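Local coordinates for uncharacterized protein VP1736 (Vibrio parahaemolyticus, PDB 3LXQ) that is of unknown function but belongs to the sulfatase family of the alkaline phosphatase clan, with an alpha/beta fold built round a mixed central sheet, at residues Trp121-Met126 and Ala325-Lys330; Ser219-Tyr224 and Ser278-Gly283; Ser248-Pro253 and Met269-Ala274; Met346-Leu351 and Thr360-Arg365; Glu374-Met379 and Leu389-Leu394. All blocks are in the same frame, centred on the assembly; numbering follows the deposited sequence.

Contact 1 (Trp121-Met126 and Ala325-Lys330); sequences WQFTQM and ALIIGK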
# COMPACT_ATOMS: atom_id res chain seq x y z
N TRP A 121 -14.79 3.96 -4.38
CA TRP A 121 -14.31 2.63 -4.76
C TRP A 121 -13.66 1.94 -3.55
O TRP A 121 -12.52 2.21 -3.19
CB TRP A 121 -13.36 2.79 -5.95
CG TRP A 121 -12.89 1.50 -6.62
CD1 TRP A 121 -13.25 0.22 -6.32
CD2 TRP A 121 -11.99 1.42 -7.73
NE1 TRP A 121 -12.62 -0.66 -7.16
CE2 TRP A 121 -11.84 0.05 -8.04
CE3 TRP A 121 -11.28 2.36 -8.48
CZ2 TRP A 121 -11.01 -0.40 -9.06
CZ3 TRP A 121 -10.47 1.91 -9.51
CH2 TRP A 121 -10.34 0.54 -9.79
N GLN A 122 -14.44 1.06 -2.93
CA GLN A 122 -14.08 0.39 -1.68
C GLN A 122 -13.60 -1.00 -2.02
O GLN A 122 -14.24 -1.69 -2.81
CB GLN A 122 -15.32 0.34 -0.77
CG GLN A 122 -15.35 -0.77 0.27
CD GLN A 122 -16.71 -0.90 0.97
OE1 GLN A 122 -17.63 -0.12 0.70
NE2 GLN A 122 -16.84 -1.88 1.86
N PHE A 123 -12.46 -1.40 -1.46
CA PHE A 123 -11.93 -2.75 -1.73
C PHE A 123 -12.14 -3.60 -0.49
O PHE A 123 -11.62 -3.28 0.57
CB PHE A 123 -10.43 -2.70 -2.07
CG PHE A 123 -10.11 -1.95 -3.34
CD1 PHE A 123 -10.02 -0.56 -3.34
CD2 PHE A 123 -9.86 -2.63 -4.52
CE1 PHE A 123 -9.69 0.13 -4.51
CE2 PHE A 123 -9.55 -1.95 -5.70
CZ PHE A 123 -9.46 -0.57 -5.69
N THR A 124 -12.92 -4.67 -0.61
CA THR A 124 -13.30 -5.45 0.57
C THR A 124 -12.40 -6.65 0.75
O THR A 124 -12.49 -7.34 1.77
CB THR A 124 -14.77 -5.92 0.53
OG1 THR A 124 -14.93 -6.92 -0.50
CG2 THR A 124 -15.71 -4.75 0.27
N GLN A 125 -11.55 -6.89 -0.23
CA GLN A 125 -10.59 -7.99 -0.18
C GLN A 125 -9.16 -7.55 -0.50
O GLN A 125 -8.46 -8.21 -1.25
CB GLN A 125 -11.01 -9.13 -1.14
CG GLN A 125 -12.21 -9.92 -0.65
CD GLN A 125 -11.96 -10.63 0.67
OE1 GLN A 125 -12.84 -10.69 1.53
NE2 GLN A 125 -10.76 -11.19 0.83
N MSE A 126 -8.76 -6.43 0.10
CA MSE A 126 -7.43 -5.86 -0.01
C MSE A 126 -6.47 -6.40 1.05
O MSE A 126 -6.81 -6.44 2.23
CB MSE A 126 -7.51 -4.33 0.13
CG MSE A 126 -6.18 -3.62 -0.04
SE MSE A 126 -5.36 -3.83 -1.80
CE MSE A 126 -6.87 -3.26 -2.89
N ALA A 325 -9.07 -0.23 1.85
CA ALA A 325 -8.53 0.57 0.76
C ALA A 325 -9.71 1.26 0.14
O ALA A 325 -10.73 0.63 -0.11
CB ALA A 325 -7.80 -0.30 -0.26
N LEU A 326 -9.56 2.55 -0.10
CA LEU A 326 -10.62 3.37 -0.66
C LEU A 326 -10.04 4.32 -1.67
O LEU A 326 -9.10 5.06 -1.36
CB LEU A 326 -11.32 4.16 0.46
CG LEU A 326 -12.60 5.00 0.31
CD1 LEU A 326 -12.28 6.47 0.44
CD2 LEU A 326 -13.41 4.73 -0.96
N ILE A 327 -10.58 4.32 -2.88
CA ILE A 327 -10.20 5.32 -3.85
C ILE A 327 -11.41 6.23 -4.00
O ILE A 327 -12.53 5.78 -4.24
CB ILE A 327 -9.76 4.71 -5.20
CG1 ILE A 327 -8.51 3.84 -5.01
CG2 ILE A 327 -9.51 5.82 -6.23
CD1 ILE A 327 -8.06 3.10 -6.28
N ILE A 328 -11.17 7.52 -3.83
CA ILE A 328 -12.24 8.50 -3.78
C ILE A 328 -11.79 9.75 -4.52
O ILE A 328 -10.59 10.08 -4.56
CB ILE A 328 -12.67 8.78 -2.31
CG1 ILE A 328 -13.93 9.67 -2.26
CG2 ILE A 328 -11.51 9.35 -1.48
CD1 ILE A 328 -14.64 9.65 -0.90
N GLY A 329 -12.75 10.41 -5.15
CA GLY A 329 -12.47 11.60 -5.92
C GLY A 329 -13.64 11.86 -6.81
O GLY A 329 -14.46 10.96 -7.04
N LYS A 330 -13.73 13.09 -7.30
CA LYS A 330 -14.71 13.47 -8.33
C LYS A 330 -14.57 12.54 -9.54
O LYS A 330 -13.46 12.22 -9.97
CB LYS A 330 -14.49 14.92 -8.74
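Two antiparallel strands of the mixed central sheet of this sulfatase-family fold meet here, strand 121-127 and strand 322-328. Trp121 and Ile327 form a hydrogen-bonded pair. Trp121 N donates to Ile327 O at 2.9 Å, nearly along the C=O axis. Ile327 N returns the bond to Trp121 O, in the carbonyl plane on a lone pair and nearly straight (168°). Phe123 N donates to Ala325 O at 3.0 Å. Gln122 and Leu326 are the non-hydrogen-bonded pair between them, and Leu326 CA also makes a CA-H...O contact of 3.4 Å with Trp121 O.

Trp121 and Ile327 send their side chains to the same face of the sheet, side by side. The Trp121 indole has CG anti to the backbone N (chi1 -172°). One of its faces lies against Phe123 CZ, near the rim of the indole. Ile327 CD1 touches both rings, 3.8 Å from Phe123 CE1 at the ring edge and 4.0 Å from Trp121 CE3. Ala325 CB lies 3.7 Å from CG of selenomethionine Met126 and also touches Phe123 CD1. Trp121 NE1 is hydrogen-bonded to Asp337 OD2.

Helix 346-353 packs on Trp121, Phe123 and Met126. Helix 111-118 touches Gln122 and Leu326 on the other face. Strand 298-304 flanks strand 322-328.

Contact 2 (Ser219-Tyr224 and Ser278-Gly283); sequences SDEDLY and SDYALG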
# COMPACT_ATOMS: atom_id res chain seq x y z
N SER A 219 -0.08 15.33 15.95
CA SER A 219 -1.28 14.50 15.80
C SER A 219 -1.71 14.42 14.33
O SER A 219 -1.23 15.20 13.50
CB SER A 219 -2.42 15.03 16.67
OG SER A 219 -2.92 16.27 16.17
N ASP A 220 -2.58 13.47 14.01
CA ASP A 220 -3.03 13.28 12.64
C ASP A 220 -3.89 14.44 12.14
O ASP A 220 -3.84 14.76 10.96
CB ASP A 220 -3.71 11.92 12.46
CG ASP A 220 -2.75 10.74 12.66
OD1 ASP A 220 -1.52 10.92 12.50
OD2 ASP A 220 -3.24 9.63 12.98
N GLU A 221 -4.65 15.10 13.02
CA GLU A 221 -5.38 16.32 12.59
C GLU A 221 -4.42 17.42 12.12
O GLU A 221 -4.67 18.04 11.09
CB GLU A 221 -6.38 16.84 13.65
CG GLU A 221 -7.12 18.13 13.21
CD GLU A 221 -8.34 18.50 14.06
OE1 GLU A 221 -8.46 18.04 15.22
OE2 GLU A 221 -9.19 19.27 13.58
N ASP A 222 -3.32 17.64 12.85
CA ASP A 222 -2.30 18.60 12.42
C ASP A 222 -1.65 18.18 11.10
O ASP A 222 -1.40 19.02 10.23
CB ASP A 222 -1.24 18.84 13.50
CG ASP A 222 -1.83 19.42 14.78
OD1 ASP A 222 -2.48 20.50 14.73
OD2 ASP A 222 -1.65 18.79 15.84
N LEU A 223 -1.38 16.89 10.97
CA LEU A 223 -0.88 16.32 9.71
C LEU A 223 -1.81 16.66 8.55
O LEU A 223 -1.37 17.10 7.49
CB LEU A 223 -0.75 14.80 9.82
CG LEU A 223 -0.33 14.03 8.56
CD1 LEU A 223 1.15 14.23 8.24
CD2 LEU A 223 -0.63 12.56 8.75
N TYR A 224 -3.10 16.43 8.79
CA TYR A 224 -4.13 16.60 7.79
C TYR A 224 -4.46 18.07 7.49
O TYR A 224 -4.87 18.38 6.38
CB TYR A 224 -5.39 15.84 8.21
CG TYR A 224 -5.35 14.32 8.05
CD1 TYR A 224 -4.80 13.72 6.90
CD2 TYR A 224 -5.91 13.49 9.01
CE1 TYR A 224 -4.80 12.32 6.75
CE2 TYR A 224 -5.91 12.11 8.87
CZ TYR A 224 -5.36 11.53 7.75
OH TYR A 224 -5.39 10.16 7.65
N SER A 278 -7.68 8.85 14.86
CA SER A 278 -7.21 8.95 13.48
C SER A 278 -8.35 9.01 12.47
O SER A 278 -8.26 9.75 11.48
CB SER A 278 -6.27 7.79 13.13
OG SER A 278 -5.75 7.96 11.82
N ASP A 279 -9.41 8.25 12.72
CA ASP A 279 -10.65 8.34 11.92
C ASP A 279 -11.27 9.74 11.97
O ASP A 279 -11.64 10.29 10.92
CB ASP A 279 -11.70 7.33 12.39
CG ASP A 279 -12.98 7.42 11.57
OD1 ASP A 279 -12.96 6.92 10.42
OD2 ASP A 279 -13.98 7.98 12.06
N TYR A 280 -11.43 10.28 13.18
CA TYR A 280 -11.93 11.64 13.33
C TYR A 280 -11.03 12.60 12.57
O TYR A 280 -11.51 13.52 11.93
CB TYR A 280 -12.01 12.05 14.82
CG TYR A 280 -11.81 13.53 15.05
CD1 TYR A 280 -12.90 14.41 15.06
CD2 TYR A 280 -10.53 14.06 15.22
CE1 TYR A 280 -12.70 15.79 15.25
CE2 TYR A 280 -10.33 15.42 15.41
CZ TYR A 280 -11.41 16.27 15.42
OH TYR A 280 -11.19 17.62 15.61
N ALA A 281 -9.73 12.38 12.67
CA ALA A 281 -8.74 13.24 12.04
C ALA A 281 -8.85 13.18 10.51
O ALA A 281 -8.70 14.21 9.85
CB ALA A 281 -7.34 12.87 12.50
N LEU A 282 -9.12 11.99 9.97
CA LEU A 282 -9.30 11.80 8.53
C LEU A 282 -10.55 12.52 8.04
O LEU A 282 -10.53 13.16 6.98
CB LEU A 282 -9.36 10.31 8.16
CG LEU A 282 -9.58 9.92 6.69
CD1 LEU A 282 -8.46 10.45 5.79
CD2 LEU A 282 -9.71 8.42 6.54
N GLY A 283 -11.63 12.41 8.83
CA GLY A 283 -12.92 13.06 8.55
C GLY A 283 -12.77 14.56 8.43
O GLY A 283 -13.36 15.18 7.53
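Glu221 has CG anti to the backbone N (chi1 179°) and an extended chain, which carries its carboxylate out to the hydroxyl of Tyr280. Tyr224 has CG anti to the carbonyl carbon, and its ring reaches the backbone of helix 271-289. The contact is a near-parallel helix pair of the alpha/beta fold. Helix 220-234 crosses helix 271-289 at -21°, with the local axes 8.5 Å apart.

The small Ala281 lies at the closest backbone approach. Its CB lies 3.5 Å from Glu221 N and 3.8 Å from Asp220 CB. The same methyl meets the Tyr224 ring at its edge, in plane. Tyr224 CD2 comes to 3.0 Å from Ala281 O, a tight fit. Farther out on the ring, Tyr224 OH lies 3.6 Å from Leu282 CD1, and this hydroxyl is hydrogen-bonded to Gln93 NE2 on strand 87-93.

Asp220 OD1 accepts from Ser248 N and Ser249 N. Its OD2 lies 3.2 Å from Ser278 OG. Ser219 OG, at the N-cap position, donates a hydrogen bond to Asp222 OD2. Tyr280 OH donates to Glu221 OE1 at 2.8 Å, from above the carboxylate plane, with carboxylate and ring planes 77° apart.

Contact 3 (Ser248-Pro253 and Met269-Ala274); sequences SSNHSP and MTRNNA
Arg271 lays the end of its side chain across the amide of Asn250, the two chains crossing at about a right angle. Its CG is anti to the backbone N, and the bend at chi3 (-81°) brings the guanidinium over to Asn250. Arg271 NH1 lies 3.0 Å from Asn250 OD1, but the angle is too poor for a hydrogen bond. The amide and guanidinium planes are 67° apart. Asn250 ND2 donates to Glu94 O.

A water makes the polar link instead. It donates to Asn250 O at 2.6 Å and accepts from Arg271 NH2 at 3.1 Å, at the guanidinium edge and in its plane. Asn250 is the centre of an inverse gamma turn, in the loop that follows strand 241-246. Facing it is the first turn of helix 271-289. Thr270 is the N-cap residue there, and its OG1 accepts from Asn273 N at 3.1 Å.

Ala274 CB points at the loop and lies 3.9 Å from Asn250 OD1. His251 turns the other way. Its ND1 donates almost straight (174°) to Ser248 O at 2.9 Å, in the ring plane, and its ring stacks with Trp216. At the exposed end Pro253 follows a cis peptide bond, and its carbonyl O meets CB of selenomethionine Met269 at 3.4 Å.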
# COMPACT_ATOMS: atom_id res chain seq x y z
N SER A 248 0.74 8.99 11.99
CA SER A 248 1.68 8.70 13.09
C SER A 248 1.02 8.53 14.46
O SER A 248 1.62 7.94 15.37
CB SER A 248 2.70 9.83 13.23
OG SER A 248 3.67 9.76 12.21
N SER A 249 -0.19 9.06 14.64
CA SER A 249 -0.81 9.02 15.98
C SER A 249 -0.96 7.61 16.54
O SER A 249 -0.75 7.39 17.73
CB SER A 249 -2.18 9.72 16.02
OG SER A 249 -2.01 11.12 15.97
N ASN A 250 -1.36 6.68 15.68
CA ASN A 250 -1.57 5.30 16.08
C ASN A 250 -0.26 4.52 16.30
O ASN A 250 0.09 3.63 15.51
CB ASN A 250 -2.49 4.60 15.08
CG ASN A 250 -2.91 3.23 15.53
OD1 ASN A 250 -2.88 2.91 16.71
ND2 ASN A 250 -3.28 2.38 14.57
N HIS A 251 0.45 4.88 17.37
CA HIS A 251 1.65 4.20 17.86
C HIS A 251 1.61 4.27 19.37
O HIS A 251 1.22 5.30 19.93
CB HIS A 251 2.92 4.95 17.48
CG HIS A 251 3.44 4.68 16.11
ND1 HIS A 251 3.22 5.55 15.06
CD2 HIS A 251 4.21 3.68 15.63
CE1 HIS A 251 3.82 5.08 13.98
NE2 HIS A 251 4.42 3.94 14.29
N SER A 252 2.05 3.20 20.03
CA SER A 252 2.23 3.20 21.48
C SER A 252 3.20 4.33 21.81
O SER A 252 4.22 4.50 21.12
CB SER A 252 2.80 1.86 21.96
OG SER A 252 3.10 1.89 23.34
N PRO A 253 2.92 5.10 22.88
CA PRO A 253 1.90 4.91 23.92
C PRO A 253 0.50 5.48 23.65
O PRO A 253 -0.32 5.48 24.56
CB PRO A 253 2.52 5.61 25.12
CG PRO A 253 3.26 6.77 24.49
CD PRO A 253 3.73 6.31 23.13
N MSE A 269 -5.56 6.50 26.54
CA MSE A 269 -4.44 6.12 25.67
C MSE A 269 -4.47 4.63 25.37
O MSE A 269 -3.79 3.84 26.04
CB MSE A 269 -3.10 6.53 26.30
CG MSE A 269 -2.82 8.02 26.25
SE MSE A 269 -1.14 8.57 27.10
CE MSE A 269 -1.38 10.52 26.95
N THR A 270 -5.26 4.25 24.36
CA THR A 270 -5.31 2.87 23.86
C THR A 270 -5.19 2.86 22.34
O THR A 270 -5.34 3.90 21.68
CB THR A 270 -6.64 2.14 24.20
OG1 THR A 270 -7.69 2.66 23.38
CG2 THR A 270 -7.00 2.27 25.69
N ARG A 271 -4.95 1.67 21.78
CA ARG A 271 -4.91 1.50 20.33
C ARG A 271 -6.27 1.81 19.71
O ARG A 271 -6.35 2.61 18.77
CB ARG A 271 -4.43 0.10 19.93
CG ARG A 271 -4.22 -0.02 18.42
CD ARG A 271 -3.45 -1.26 18.01
NE ARG A 271 -2.00 -1.15 18.14
CZ ARG A 271 -1.20 -0.47 17.31
NH1 ARG A 271 -1.70 0.22 16.30
NH2 ARG A 271 0.11 -0.46 17.51
N ASN A 272 -7.33 1.20 20.24
CA ASN A 272 -8.68 1.42 19.71
C ASN A 272 -9.00 2.90 19.59
O ASN A 272 -9.44 3.36 18.54
CB ASN A 272 -9.74 0.71 20.55
CG ASN A 272 -9.64 -0.81 20.49
OD1 ASN A 272 -10.13 -1.51 21.40
ND2 ASN A 272 -9.03 -1.34 19.44
N ASN A 273 -8.75 3.64 20.67
CA ASN A 273 -9.05 5.07 20.72
C ASN A 273 -8.18 5.89 19.76
O ASN A 273 -8.67 6.83 19.13
CB ASN A 273 -8.92 5.61 22.15
CG ASN A 273 -10.01 5.09 23.07
OD1 ASN A 273 -11.14 4.86 22.65
ND2 ASN A 273 -9.67 4.94 24.35
N ALA A 274 -6.90 5.54 19.67
CA ALA A 274 -5.99 6.18 18.70
C ALA A 274 -6.46 5.98 17.26
O ALA A 274 -6.40 6.91 16.44
CB ALA A 274 -4.57 5.68 18.88
O HOH W 1 1.37 1.35 15.27

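Contact 4 (Met346-Leu351 and Thr360-Arg365); sequences MPPTLL and TPMIGR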
# COMPACT_ATOMS: atom_id res chain seq x y z
N MSE A 346 -2.07 -1.16 -6.13
CA MSE A 346 -2.55 0.20 -6.07
C MSE A 346 -1.78 1.17 -6.98
O MSE A 346 -2.40 1.92 -7.72
CB MSE A 346 -2.68 0.69 -4.63
CG MSE A 346 -3.74 -0.07 -3.84
SE MSE A 346 -5.57 0.22 -4.51
CE MSE A 346 -5.72 -1.29 -5.77
N PRO A 347 -0.43 1.11 -6.98
CA PRO A 347 0.22 2.09 -7.85
C PRO A 347 -0.14 1.97 -9.34
O PRO A 347 -0.39 2.99 -9.94
CB PRO A 347 1.72 1.88 -7.63
CG PRO A 347 1.86 0.96 -6.48
CD PRO A 347 0.53 0.45 -6.06
N PRO A 348 -0.14 0.73 -9.93
CA PRO A 348 -0.62 0.62 -11.33
C PRO A 348 -2.07 1.08 -11.52
O PRO A 348 -2.39 1.72 -12.53
CB PRO A 348 -0.49 -0.89 -11.65
CG PRO A 348 0.10 -1.54 -10.42
CD PRO A 348 0.53 -0.50 -9.47
N THR A 349 -2.94 0.76 -10.56
CA THR A 349 -4.32 1.24 -10.59
C THR A 349 -4.42 2.78 -10.56
O THR A 349 -5.17 3.38 -11.35
CB THR A 349 -5.16 0.63 -9.45
OG1 THR A 349 -5.10 -0.80 -9.53
CG2 THR A 349 -6.62 1.09 -9.52
N LEU A 350 -3.66 3.40 -9.66
CA LEU A 350 -3.73 4.85 -9.46
C LEU A 350 -3.18 5.63 -10.65
O LEU A 350 -3.80 6.63 -11.07
CB LEU A 350 -3.02 5.25 -8.16
CG LEU A 350 -3.62 4.69 -6.86
CD1 LEU A 350 -2.60 4.68 -5.73
CD2 LEU A 350 -4.89 5.43 -6.45
N LEU A 351 -2.06 5.19 -11.21
CA LEU A 351 -1.51 5.80 -12.43
C LEU A 351 -2.52 5.79 -13.57
O LEU A 351 -2.63 6.76 -14.34
CB LEU A 351 -0.24 5.08 -12.90
CG LEU A 351 1.06 5.25 -12.10
CD1 LEU A 351 2.17 4.55 -12.86
CD2 LEU A 351 1.42 6.72 -11.84
N THR A 360 6.56 0.34 -16.94
CA THR A 360 7.26 0.08 -15.70
C THR A 360 7.48 -1.41 -15.52
O THR A 360 6.85 -2.22 -16.22
CB THR A 360 6.48 0.63 -14.47
OG1 THR A 360 5.53 -0.34 -14.02
CG2 THR A 360 5.76 1.95 -14.79
N PRO A 361 8.36 -1.80 -14.58
CA PRO A 361 8.52 -3.21 -14.27
C PRO A 361 7.51 -3.74 -13.24
O PRO A 361 7.62 -4.89 -12.83
CB PRO A 361 9.95 -3.29 -13.73
CG PRO A 361 10.14 -1.98 -13.06
CD PRO A 361 9.41 -0.98 -13.93
N MSE A 362 6.54 -2.93 -12.84
CA MSE A 362 5.53 -3.34 -11.85
C MSE A 362 4.68 -4.52 -12.33
O MSE A 362 4.16 -4.50 -13.45
CB MSE A 362 4.61 -2.18 -11.45
CG MSE A 362 5.32 -0.97 -10.89
SE MSE A 362 4.07 0.26 -10.04
CE MSE A 362 3.36 1.14 -11.63
N ILE A 363 4.53 -5.53 -11.48
CA ILE A 363 3.73 -6.69 -11.82
C ILE A 363 2.33 -6.63 -11.18
O ILE A 363 1.49 -7.50 -11.43
CB ILE A 363 4.44 -8.02 -11.49
CG1 ILE A 363 4.65 -8.17 -9.98
CG2 ILE A 363 5.76 -8.10 -12.25
CD1 ILE A 363 5.12 -9.55 -9.56
N GLY A 364 2.09 -5.59 -10.38
CA GLY A 364 0.76 -5.34 -9.83
C GLY A 364 -0.26 -4.96 -10.89
O GLY A 364 0.09 -4.42 -11.95
N ARG A 365 -1.53 -5.21 -10.59
CA ARG A 365 -2.62 -5.14 -11.56
C ARG A 365 -3.21 -3.73 -11.62
O ARG A 365 -3.31 -3.03 -10.61
CB ARG A 365 -3.73 -6.12 -11.16
CG ARG A 365 -3.45 -7.58 -11.46
CD ARG A 365 -2.47 -8.25 -10.49
NE ARG A 365 -2.33 -9.68 -10.80
CZ ARG A 365 -3.18 -10.62 -10.37
NH1 ARG A 365 -4.20 -10.30 -9.58
NH2 ARG A 365 -3.00 -11.90 -10.73
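The side chain of selenomethionine Met362 is the main bump of this contact. Its CG is anti to the carbonyl carbon (chi1 -58°), and the chain runs out to a bend at chi3 (-79°). The bend brings selenium and methyl against the first turns of helix 346-353. The hollow that receives them is made by Pro347, Pro348 and Leu351. Met362 SE sits 3.7 Å from Pro347 CB and also 3.7 Å from Pro348 CD, so it rests on both prolines. Met362 CE goes on to Leu351 CD1, 3.8 Å away. Met362 crosses both Pro348 and Leu351 obliquely.

Pro348 is the second bump, this time from the helix. Its CB and CG press on the backbone of Gly364 and Arg365. Pro348 CG lies 3.3 Å from Gly364 O, and Pro348 CB lies 3.7 Å from Arg365 O. Gly364 has no side chain, and a CB there would point at the Pro348 ring, so the bare backbone lets the proline come close.

Thr349 OG1 lies 3.1 Å from Arg365 O. The same hydroxyl is hydrogen-bonded to Asp345 O and Leu367 N. The Arg365 side chain points away from the helix and hydrogen-bonds to the carbonyls of Asp375, Ser60 and Ser61.

Thr360 OG1 accepts from Met362 N at 3.0 Å, which closes an ST turn where the loop leaves strand 358-360. The whole is a buried, largely apolar packing of a loop on a proline-rich helix start, next to the central sheet of the alpha/beta fold, whose strands 121-127 and 298-304 the helix touches.

Contact 5 (Glu374-Met379 and Leu389-Leu394); sequences EDERAM and LTRDNL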
# COMPACT_ATOMS: atom_id res chain seq x y z
N GLU A 374 -10.13 -16.19 -11.60
CA GLU A 374 -9.04 -17.11 -11.30
C GLU A 374 -7.70 -16.37 -11.14
O GLU A 374 -6.71 -16.96 -10.68
CB GLU A 374 -8.93 -18.22 -12.36
CG GLU A 374 -8.52 -17.72 -13.73
CD GLU A 374 -9.70 -17.45 -14.67
OE1 GLU A 374 -10.88 -17.35 -14.20
OE2 GLU A 374 -9.43 -17.35 -15.89
N ASP A 375 -7.69 -15.10 -11.54
CA ASP A 375 -6.51 -14.24 -11.40
C ASP A 375 -6.48 -13.40 -10.11
O ASP A 375 -5.43 -12.83 -9.75
CB ASP A 375 -6.33 -13.38 -12.65
CG ASP A 375 -6.01 -14.22 -13.88
OD1 ASP A 375 -5.20 -15.17 -13.76
OD2 ASP A 375 -6.56 -13.92 -14.96
N GLU A 376 -7.60 -13.35 -9.39
CA GLU A 376 -7.62 -12.69 -8.08
C GLU A 376 -6.59 -13.35 -7.19
O GLU A 376 -6.50 -14.57 -7.17
CB GLU A 376 -9.00 -12.80 -7.44
CG GLU A 376 -10.07 -12.08 -8.22
CD GLU A 376 -11.40 -12.05 -7.50
OE1 GLU A 376 -11.44 -12.36 -6.28
OE2 GLU A 376 -12.40 -11.72 -8.17
N ARG A 377 -5.81 -12.55 -6.47
CA ARG A 377 -4.74 -13.07 -5.60
C ARG A 377 -4.21 -12.03 -4.63
O ARG A 377 -4.34 -10.81 -4.86
CB ARG A 377 -3.58 -13.66 -6.42
CG ARG A 377 -2.74 -12.63 -7.22
CD ARG A 377 -1.57 -12.05 -6.39
NE ARG A 377 -0.90 -10.96 -7.11
CZ ARG A 377 -1.27 -9.68 -7.09
NH1 ARG A 377 -2.30 -9.28 -6.36
NH2 ARG A 377 -0.57 -8.79 -7.81
N ALA A 378 -3.61 -12.53 -3.55
CA ALA A 378 -2.88 -11.71 -2.60
C ALA A 378 -1.62 -12.45 -2.16
O ALA A 378 -1.68 -13.63 -1.72
CB ALA A 378 -3.76 -11.39 -1.36
N MSE A 379 -0.50 -11.76 -2.28
CA MSE A 379 0.75 -12.24 -1.71
C MSE A 379 0.91 -11.62 -0.33
O MSE A 379 0.71 -10.43 -0.16
CB MSE A 379 1.94 -11.82 -2.57
CG MSE A 379 1.74 -12.03 -4.05
SE MSE A 379 3.46 -11.65 -4.89
CE MSE A 379 2.81 -10.91 -6.61
N LEU A 389 -2.57 -16.25 -1.62
CA LEU A 389 -4.01 -16.43 -1.51
C LEU A 389 -4.68 -16.21 -2.87
O LEU A 389 -4.45 -15.18 -3.53
CB LEU A 389 -4.59 -15.47 -0.46
CG LEU A 389 -6.11 -15.51 -0.21
CD1 LEU A 389 -6.54 -16.78 0.56
CD2 LEU A 389 -6.61 -14.25 0.50
N THR A 390 -5.49 -17.18 -3.28
CA THR A 390 -6.38 -17.04 -4.44
C THR A 390 -7.79 -17.47 -4.03
O THR A 390 -8.01 -17.90 -2.90
CB THR A 390 -5.91 -17.91 -5.64
OG1 THR A 390 -6.33 -19.26 -5.44
CG2 THR A 390 -4.39 -17.88 -5.81
N ARG A 391 -8.75 -17.36 -4.93
CA ARG A 391 -10.14 -17.69 -4.60
C ARG A 391 -10.33 -19.17 -4.31
O ARG A 391 -11.32 -19.57 -3.68
CB ARG A 391 -11.07 -17.23 -5.72
CG ARG A 391 -11.42 -15.76 -5.68
CD ARG A 391 -12.30 -15.42 -4.48
NE ARG A 391 -12.57 -13.99 -4.41
CZ ARG A 391 -13.31 -13.40 -3.47
NH1 ARG A 391 -13.50 -12.09 -3.50
NH2 ARG A 391 -13.87 -14.13 -2.50
N ASP A 392 -9.36 -19.99 -4.73
CA ASP A 392 -9.50 -21.44 -4.73
C ASP A 392 -8.58 -22.15 -3.74
O ASP A 392 -8.86 -23.27 -3.32
CB ASP A 392 -9.27 -21.98 -6.14
CG ASP A 392 -10.27 -21.43 -7.12
OD1 ASP A 392 -11.44 -21.87 -7.09
OD2 ASP A 392 -9.90 -20.53 -7.90
N ASN A 393 -7.50 -21.48 -3.38
CA ASN A 393 -6.44 -22.09 -2.59
C ASN A 393 -5.62 -21.04 -1.85
O ASN A 393 -5.63 -19.85 -2.17
CB ASN A 393 -5.54 -22.93 -3.51
CG ASN A 393 -5.25 -22.22 -4.83
OD1 ASN A 393 -4.68 -21.14 -4.85
ND2 ASN A 393 -5.65 -22.84 -5.94
N LEU A 394 -4.90 -21.51 -0.83
CA LEU A 394 -3.89 -20.72 -0.16
C LEU A 394 -2.65 -21.58 0.02
O LEU A 394 -2.72 -22.67 0.62
CB LEU A 394 -4.40 -20.23 1.20
CG LEU A 394 -3.38 -19.72 2.22
CD1 LEU A 394 -2.79 -18.36 1.84
CD2 LEU A 394 -4.05 -19.65 3.59
O HOH W 2 -8.32 -16.48 -7.60
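The guanidinium of Arg391 takes the carboxylate of Glu376 at the guanidinium edge. Glu376 OE1 lies almost in the guanidinium plane, while Arg391 NE comes from above the carboxylate plane. The two planes are 67° apart. The bond from Arg391 NE to Glu376 OE1 is 2.7 Å and straight (178°), and is part of a salt bridge. Phe410 makes a cation-pi contact with the same guanidinium.

The contact lies in the beta hairpin of strands 377-382 and 385-390, at one side of the five-stranded antiparallel sheet. Ala378 and Leu389 are a hydrogen-bonded pair. Ala378 N donates to Leu389 O at 2.8 Å, and Leu389 N donates to Ala378 O at 2.8 Å. Their CB atoms are 4.3 Å apart on one face. Beside this pair a water accepts from Arg391 N at 2.8 Å and lies 2.7 Å from Glu376 O.

Thr390 OG1 accepts from Asp392 N, an ST turn, and donates to Asn393 OD1 at 2.6 Å. Arg377 turns away to a salt bridge with Asp345.

Glu376 OE1 also accepts from Ile340 N. With two donors, one of them charged, the carboxylate is probably kept ionised.

Contacts 1, 2 and 3 belong to the sulfatase-family part of the chain. In sequence, contacts 2 and 3 fall between the two segments of contact 1, and contact 3 in turn between those of contact 2; contacts 4 and 5 follow. Contacts 2 and 3 share helix 271-289 and touch, with centres about 13 Å apart. Contact 4 packs on contact 1 through Met346, their centres about 15 Å apart. Contact 4 reaches contact 5 through Arg365 and Asp375. Contacts 2 and 5 lie on opposite sides of the chain's centre, their centres about 34 Å apart. The central sheet is thus tied through helix 346-353 and the loop after strand 358-360 to the small antiparallel sheet.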